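Local coordinates for cytosolic phospholipase A2 delta (Homo sapiens, PDB 5IZ5), which hydrolyses glycerophospholipids at the sn-2 position in a calcium-dependent manner, with a preference for linoleic acid there, at residues Glu294-Leu298 against Val358-Ser362; Tyr375-Ser381 against Arg458-Pro464. The protein carries 3 engineered substitutions. The contacts are given in a common frame with arbitrary orientation. Residues are numbered along the deposited sequence.

Both contacts lie in the catalytic phospholipase domain, on the same side of the chain's centre, with their centres about 10 Å apart. They come in series: contact 1 closes with V358-S362 before contact 2 opens at Y375. They share one mixed sheet, in which strands 360-363 and 463-471 run parallel as neighbours; T359 O lies 2.9 Å from L463 N and F361 N 2.9 Å from L463 O, both probable hydrogen bonds. F297 CZ also reaches N461 O at 3.3 Å. The parallel pair thus has helix 292-313 (contact 1) and the loop after helix 367-375 (contact 2) packed at its N-terminal end, away from the annotated catalytic residues.

Contact 1 (Glu294-Leu298 against Val358-Ser362); sequences EQAFL and VTYFS
One turn of helix 292-313, E294-L298, packs against the start of strand 360-363 in the catalytic domain. The helix is regular, phi/psi near -60/-43, with L298 N hydrogen-bonded to E294 O at 2.9 Å. The opposing backbone turns at T359 (-91/-47) and is extended from Y360 (-118/147) onward. L298 and T359 bring their CA atoms nearest, at 7.6 Å. E294 points its CB toward V358-S362 and is stretched out (chi1 and chi2 both t), so that OE2 accepts a 2.9 Å hydrogen bond from Y360 OH, near the plane of the phenol ring; the same OE2 forms a salt bridge with R668. F297 (chi1 t) also points its CB toward V358-S362; its ring edge meets T359 O, with CE2 at 3.9 Å, and the ring packs further on L463 of the adjacent strand. L298 (m, t) starts sideways but sends CD2 inward, 3.5 Å from T359 CG2, 3.4 Å from Y360 OH and 3.9 Å from Y360 CZ. Y360 (chi1 m) reaches back likewise, bringing its hydroxyl to the helix. This is helix-on-sheet packing at a strand's N-terminal end. The contact is mixed: L298 gives the apolar part and E294-Y360 the polar one, where the buried carboxylate of E294 accepts from Y360 OH and pairs with R668, so its charge is not left uncompensated.

Contact 2 (Tyr375-Ser381 against Arg458-Pro464); sequences YGDPEWS and RGQNPLP
Loop Y375-S381 after helix 367-375, running into a 3-10 turn at W380-S381, lies against R458-P462 and the first residues of strand 463-471 (CA pairs Y375-P464 8.2 Å, E379-Q460 7.0 Å, S381-N461 6.0 Å). A type I beta turn, D377-W380, and an Asx turn (E379 N to D377 OD1, 2.9 Å) shape the loop; G459 has positive phi (62/29), N461-P462 are extended (-140/162, -68/158). Among hydrogen bonds, N461 OD1 (chi1 m) accepts from S381 N (3.0 Å) and S381 OG (2.7 Å, chi1 p); P378 O takes Q460 NE2 at 2.9 Å and, weakly, N461 ND2 at 2.9 Å; Y375 OH (chi1 m) makes a very short 2.5 Å bond to P462 O. E379 OE2 and exposed R458 NH2 form a very short 2.3 Å salt bridge. P464 CG sits over the Y375 ring face (CH-pi, 3.7 Å to the centroid), and W380 CZ2 meets P462 CD at 4.0 Å. Side chains of each segment thus bond the other's backbone, at S381 N, P378 O and P462 O.

Contact 1 (Glu294-Leu298 against Val358-Ser362)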
loop_
_atom_site.group_PDB
_atom_site.type_symbol
_atom_site.label_atom_id
_atom_site.label_comp_id
_atom_site.label_asym_id
_atom_site.label_seq_id
_atom_site.Cartn_x
_atom_site.Cartn_y
_atom_site.Cartn_z
ATOM N N GLU B 294 -4.458 -17.581 -6.969
ATOM C CA GLU B 294 -5.812 -17.043 -7.149
ATOM C C GLU B 294 -6.528 -17.765 -8.292
ATOM O O GLU B 294 -7.708 -18.069 -8.182
ATOM C CB GLU B 294 -5.810 -15.526 -7.390
ATOM C CG GLU B 294 -7.217 -14.957 -7.589
ATOM C CD GLU B 294 -7.312 -13.438 -7.477
ATOM O OE1 GLU B 294 -6.383 -12.798 -6.935
ATOM O OE2 GLU B 294 -8.341 -12.882 -7.928
ATOM N N GLN B 295 -5.815 -18.030 -9.383
ATOM C CA GLN B 295 -6.377 -18.800 -10.496
ATOM C C GLN B 295 -6.835 -20.184 -10.046
ATOM O O GLN B 295 -7.932 -20.622 -10.386
ATOM C CB GLN B 295 -5.363 -18.946 -11.620
ATOM C CG GLN B 295 -5.189 -17.687 -12.432
ATOM C CD GLN B 295 -4.119 -17.842 -13.494
ATOM O OE1 GLN B 295 -4.088 -18.837 -14.226
ATOM N NE2 GLN B 295 -3.233 -16.851 -13.594
ATOM N N ALA B 296 -5.991 -20.861 -9.272
ATOM C CA ALA B 296 -6.341 -22.161 -8.712
ATOM C C ALA B 296 -7.554 -22.046 -7.799
ATOM O O ALA B 296 -8.456 -22.882 -7.844
ATOM C CB ALA B 296 -5.162 -22.753 -7.959
ATOM N N PHE B 297 -7.585 -21.003 -6.974
ATOM C CA PHE B 297 -8.739 -20.778 -6.113
ATOM C C PHE B 297 -10.020 -20.637 -6.938
ATOM O O PHE B 297 -11.066 -21.150 -6.552
ATOM C CB PHE B 297 -8.556 -19.540 -5.228
ATOM C CG PHE B 297 -9.838 -19.043 -4.628
ATOM C CD1 PHE B 297 -10.340 -19.618 -3.478
ATOM C CD2 PHE B 297 -10.562 -18.030 -5.237
ATOM C CE1 PHE B 297 -11.528 -19.186 -2.927
ATOM C CE2 PHE B 297 -11.755 -17.589 -4.694
ATOM C CZ PHE B 297 -12.238 -18.167 -3.536
ATOM N N LEU B 298 -9.941 -19.923 -8.052
ATOM C CA LEU B 298 -11.121 -19.677 -8.868
ATOM C C LEU B 298 -11.733 -20.974 -9.381
ATOM O O LEU B 298 -12.960 -21.135 -9.343
ATOM C CB LEU B 298 -10.808 -18.742 -10.037
ATOM C CG LEU B 298 -10.563 -17.280 -9.650
ATOM C CD1 LEU B 298 -10.111 -16.493 -10.870
ATOM C CD2 LEU B 298 -11.803 -16.642 -9.028
ATOM N N VAL B 358 -20.930 -16.372 -4.148
ATOM C CA VAL B 358 -20.013 -15.228 -4.166
ATOM C C VAL B 358 -18.564 -15.675 -4.335
ATOM O O VAL B 358 -18.082 -16.522 -3.586
ATOM C CB VAL B 358 -20.133 -14.403 -2.868
ATOM C CG1 VAL B 358 -19.170 -13.219 -2.881
ATOM C CG2 VAL B 358 -21.564 -13.922 -2.679
ATOM N N THR B 359 -17.873 -15.091 -5.307
ATOM C CA THR B 359 -16.463 -15.399 -5.556
ATOM C C THR B 359 -15.523 -14.465 -4.783
ATOM O O THR B 359 -14.572 -14.929 -4.146
ATOM C CB THR B 359 -16.138 -15.348 -7.063
ATOM O OG1 THR B 359 -16.842 -16.401 -7.729
ATOM C CG2 THR B 359 -14.640 -15.522 -7.320
ATOM N N TYR B 360 -15.801 -13.162 -4.831
ATOM C CA TYR B 360 -14.929 -12.151 -4.227
ATOM C C TYR B 360 -15.623 -11.359 -3.125
ATOM O O TYR B 360 -16.823 -11.096 -3.190
ATOM C CB TYR B 360 -14.451 -11.184 -5.296
ATOM C CG TYR B 360 -13.513 -11.786 -6.318
ATOM C CD1 TYR B 360 -12.261 -12.256 -5.947
ATOM C CD2 TYR B 360 -13.870 -11.855 -7.660
ATOM C CE1 TYR B 360 -11.392 -12.794 -6.881
ATOM C CE2 TYR B 360 -13.007 -12.387 -8.604
ATOM C CZ TYR B 360 -11.771 -12.858 -8.211
ATOM O OH TYR B 360 -10.896 -13.374 -9.140
ATOM N N PHE B 361 -14.849 -10.959 -2.120
ATOM C CA PHE B 361 -15.375 -10.241 -0.960
ATOM C C PHE B 361 -14.365 -9.147 -0.594
ATOM O O PHE B 361 -13.328 -9.430 0.003
ATOM C CB PHE B 361 -15.617 -11.253 0.173
ATOM C CG PHE B 361 -16.210 -10.679 1.442
ATOM C CD1 PHE B 361 -16.620 -9.352 1.547
ATOM C CD2 PHE B 361 -16.372 -11.505 2.547
ATOM C CE1 PHE B 361 -17.150 -8.869 2.734
ATOM C CE2 PHE B 361 -16.908 -11.029 3.729
ATOM C CZ PHE B 361 -17.299 -9.707 3.824
ATOM N N SER B 362 -14.661 -7.908 -0.995
ATOM C CA SER B 362 -13.776 -6.767 -0.745
ATOM C C SER B 362 -14.323 -5.846 0.344
ATOM O O SER B 362 -15.545 -5.705 0.520
ATOM C CB SER B 362 -13.527 -5.958 -2.021
ATOM O OG SER B 362 -14.660 -5.188 -2.376
#

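Contact 2 (Tyr375-Ser381 against Arg458-Pro464)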
loop_
_atom_site.group_PDB
_atom_site.type_symbol
_atom_site.label_atom_id
_atom_site.label_comp_id
_atom_site.label_asym_id
_atom_site.label_seq_id
_atom_site.Cartn_x
_atom_site.Cartn_y
_atom_site.Cartn_z
ATOM N N TYR B 375 -12.639 -14.872 8.672
ATOM C CA TYR B 375 -11.626 -15.651 7.967
ATOM C C TYR B 375 -10.573 -16.299 8.891
ATOM O O TYR B 375 -9.739 -17.066 8.425
ATOM C CB TYR B 375 -10.974 -14.822 6.860
ATOM C CG TYR B 375 -11.820 -14.744 5.611
ATOM C CD1 TYR B 375 -11.608 -15.616 4.553
ATOM C CD2 TYR B 375 -12.849 -13.816 5.495
ATOM C CE1 TYR B 375 -12.378 -15.552 3.409
ATOM C CE2 TYR B 375 -13.629 -13.745 4.351
ATOM C CZ TYR B 375 -13.391 -14.614 3.313
ATOM O OH TYR B 375 -14.165 -14.547 2.184
ATOM N N GLY B 376 -10.623 -16.004 10.188
ATOM C CA GLY B 376 -9.912 -16.795 11.185
ATOM C C GLY B 376 -10.453 -18.215 11.338
ATOM O O GLY B 376 -9.726 -19.111 11.761
ATOM N N ASP B 377 -11.732 -18.410 11.007
ATOM C CA ASP B 377 -12.349 -19.737 10.937
ATOM C C ASP B 377 -12.367 -20.198 9.477
ATOM O O ASP B 377 -13.082 -19.617 8.661
ATOM C CB ASP B 377 -13.778 -19.675 11.497
ATOM C CG ASP B 377 -14.549 -20.986 11.334
ATOM O OD1 ASP B 377 -13.977 -21.999 10.888
ATOM O OD2 ASP B 377 -15.754 -20.997 11.641
ATOM N N PRO B 378 -11.596 -21.255 9.142
ATOM C CA PRO B 378 -11.531 -21.740 7.749
ATOM C C PRO B 378 -12.868 -22.218 7.152
ATOM O O PRO B 378 -12.966 -22.406 5.939
ATOM C CB PRO B 378 -10.558 -22.928 7.822
ATOM C CG PRO B 378 -9.865 -22.817 9.130
ATOM C CD PRO B 378 -10.775 -22.074 10.052
ATOM N N GLU B 379 -13.870 -22.417 8.001
ATOM C CA GLU B 379 -15.173 -22.911 7.580
ATOM C C GLU B 379 -16.303 -21.906 7.780
ATOM O O GLU B 379 -17.467 -22.285 7.742
ATOM C CB GLU B 379 -15.483 -24.193 8.370
ATOM C CG GLU B 379 -15.606 -25.434 7.525
ATOM C CD GLU B 379 -14.472 -25.610 6.557
ATOM O OE1 GLU B 379 -13.306 -25.694 6.979
ATOM O OE2 GLU B 379 -14.760 -25.677 5.353
ATOM N N TRP B 380 -15.976 -20.627 7.948
ATOM C CA TRP B 380 -16.956 -19.652 8.440
ATOM C C TRP B 380 -18.260 -19.574 7.637
ATOM O O TRP B 380 -19.319 -19.532 8.237
ATOM C CB TRP B 380 -16.333 -18.256 8.605
ATOM C CG TRP B 380 -16.015 -17.521 7.329
ATOM C CD1 TRP B 380 -14.820 -17.484 6.686
ATOM C CD2 TRP B 380 -16.902 -16.700 6.565
ATOM N NE1 TRP B 380 -14.903 -16.702 5.560
ATOM C CE2 TRP B 380 -16.173 -16.208 5.462
ATOM C CE3 TRP B 380 -18.243 -16.342 6.700
ATOM C CZ2 TRP B 380 -16.742 -15.372 4.497
ATOM C CZ3 TRP B 380 -18.810 -15.511 5.747
ATOM C CH2 TRP B 380 -18.060 -15.036 4.655
ATOM N N SER B 381 -18.199 -19.569 6.303
ATOM C CA SER B 381 -19.424 -19.447 5.499
ATOM C C SER B 381 -20.234 -20.743 5.483
ATOM O O SER B 381 -21.402 -20.735 5.118
ATOM C CB SER B 381 -19.133 -18.995 4.066
ATOM O OG SER B 381 -18.597 -20.044 3.276
ATOM N N ARG B 458 -10.375 -25.344 -0.161
ATOM C CA ARG B 458 -11.388 -26.118 -0.892
ATOM C C ARG B 458 -12.386 -25.234 -1.649
ATOM O O ARG B 458 -13.435 -25.705 -2.090
ATOM C CB ARG B 458 -12.124 -27.035 0.087
ATOM C CG ARG B 458 -11.291 -28.228 0.518
ATOM C CD ARG B 458 -11.957 -29.022 1.608
ATOM N NE ARG B 458 -12.022 -28.209 2.812
ATOM C CZ ARG B 458 -13.109 -27.606 3.284
ATOM N NH1 ARG B 458 -14.291 -27.721 2.686
ATOM N NH2 ARG B 458 -13.001 -26.884 4.379
ATOM N N GLY B 459 -12.044 -23.959 -1.821
ATOM C CA GLY B 459 -12.953 -22.983 -2.417
ATOM C C GLY B 459 -14.211 -22.796 -1.592
ATOM O O GLY B 459 -15.255 -22.450 -2.135
ATOM N N GLN B 460 -14.105 -23.006 -0.280
ATOM C CA GLN B 460 -15.276 -23.048 0.595
ATOM C C GLN B 460 -15.713 -21.675 1.125
ATOM O O GLN B 460 -16.724 -21.573 1.823
ATOM C CB GLN B 460 -15.033 -24.005 1.768
ATOM C CG GLN B 460 -14.093 -23.501 2.862
ATOM C CD GLN B 460 -12.622 -23.760 2.585
ATOM O OE1 GLN B 460 -12.203 -23.897 1.435
ATOM N NE2 GLN B 460 -11.828 -23.813 3.643
ATOM N N ASN B 461 -14.938 -20.638 0.822
ATOM C CA ASN B 461 -15.312 -19.261 1.133
ATOM C C ASN B 461 -14.911 -18.375 -0.038
ATOM O O ASN B 461 -14.100 -18.791 -0.871
ATOM C CB ASN B 461 -14.616 -18.766 2.411
ATOM C CG ASN B 461 -15.044 -19.522 3.659
ATOM O OD1 ASN B 461 -16.153 -19.345 4.161
ATOM N ND2 ASN B 461 -14.143 -20.339 4.196
ATOM N N PRO B 462 -15.486 -17.157 -0.129
ATOM C CA PRO B 462 -15.002 -16.212 -1.149
ATOM C C PRO B 462 -13.578 -15.725 -0.850
ATOM O O PRO B 462 -13.136 -15.793 0.296
ATOM C CB PRO B 462 -15.992 -15.040 -1.060
ATOM C CG PRO B 462 -17.117 -15.508 -0.197
ATOM C CD PRO B 462 -16.561 -16.578 0.690
ATOM N N LEU B 463 -12.873 -15.248 -1.870
ATOM C CA LEU B 463 -11.552 -14.643 -1.674
ATOM C C LEU B 463 -11.721 -13.247 -1.049
ATOM O O LEU B 463 -12.381 -12.390 -1.642
ATOM C CB LEU B 463 -10.800 -14.516 -2.999
ATOM C CG LEU B 463 -9.416 -13.854 -2.903
ATOM C CD1 LEU B 463 -8.404 -14.804 -2.292
ATOM C CD2 LEU B 463 -8.925 -13.399 -4.260
ATOM N N PRO B 464 -11.129 -13.015 0.136
ATOM C CA PRO B 464 -11.229 -11.713 0.785
ATOM C C PRO B 464 -10.167 -10.732 0.291
ATOM O O PRO B 464 -8.992 -11.088 0.175
ATOM C CB PRO B 464 -11.009 -12.048 2.254
ATOM C CG PRO B 464 -10.085 -13.208 2.228
ATOM C CD PRO B 464 -10.357 -13.965 0.953
#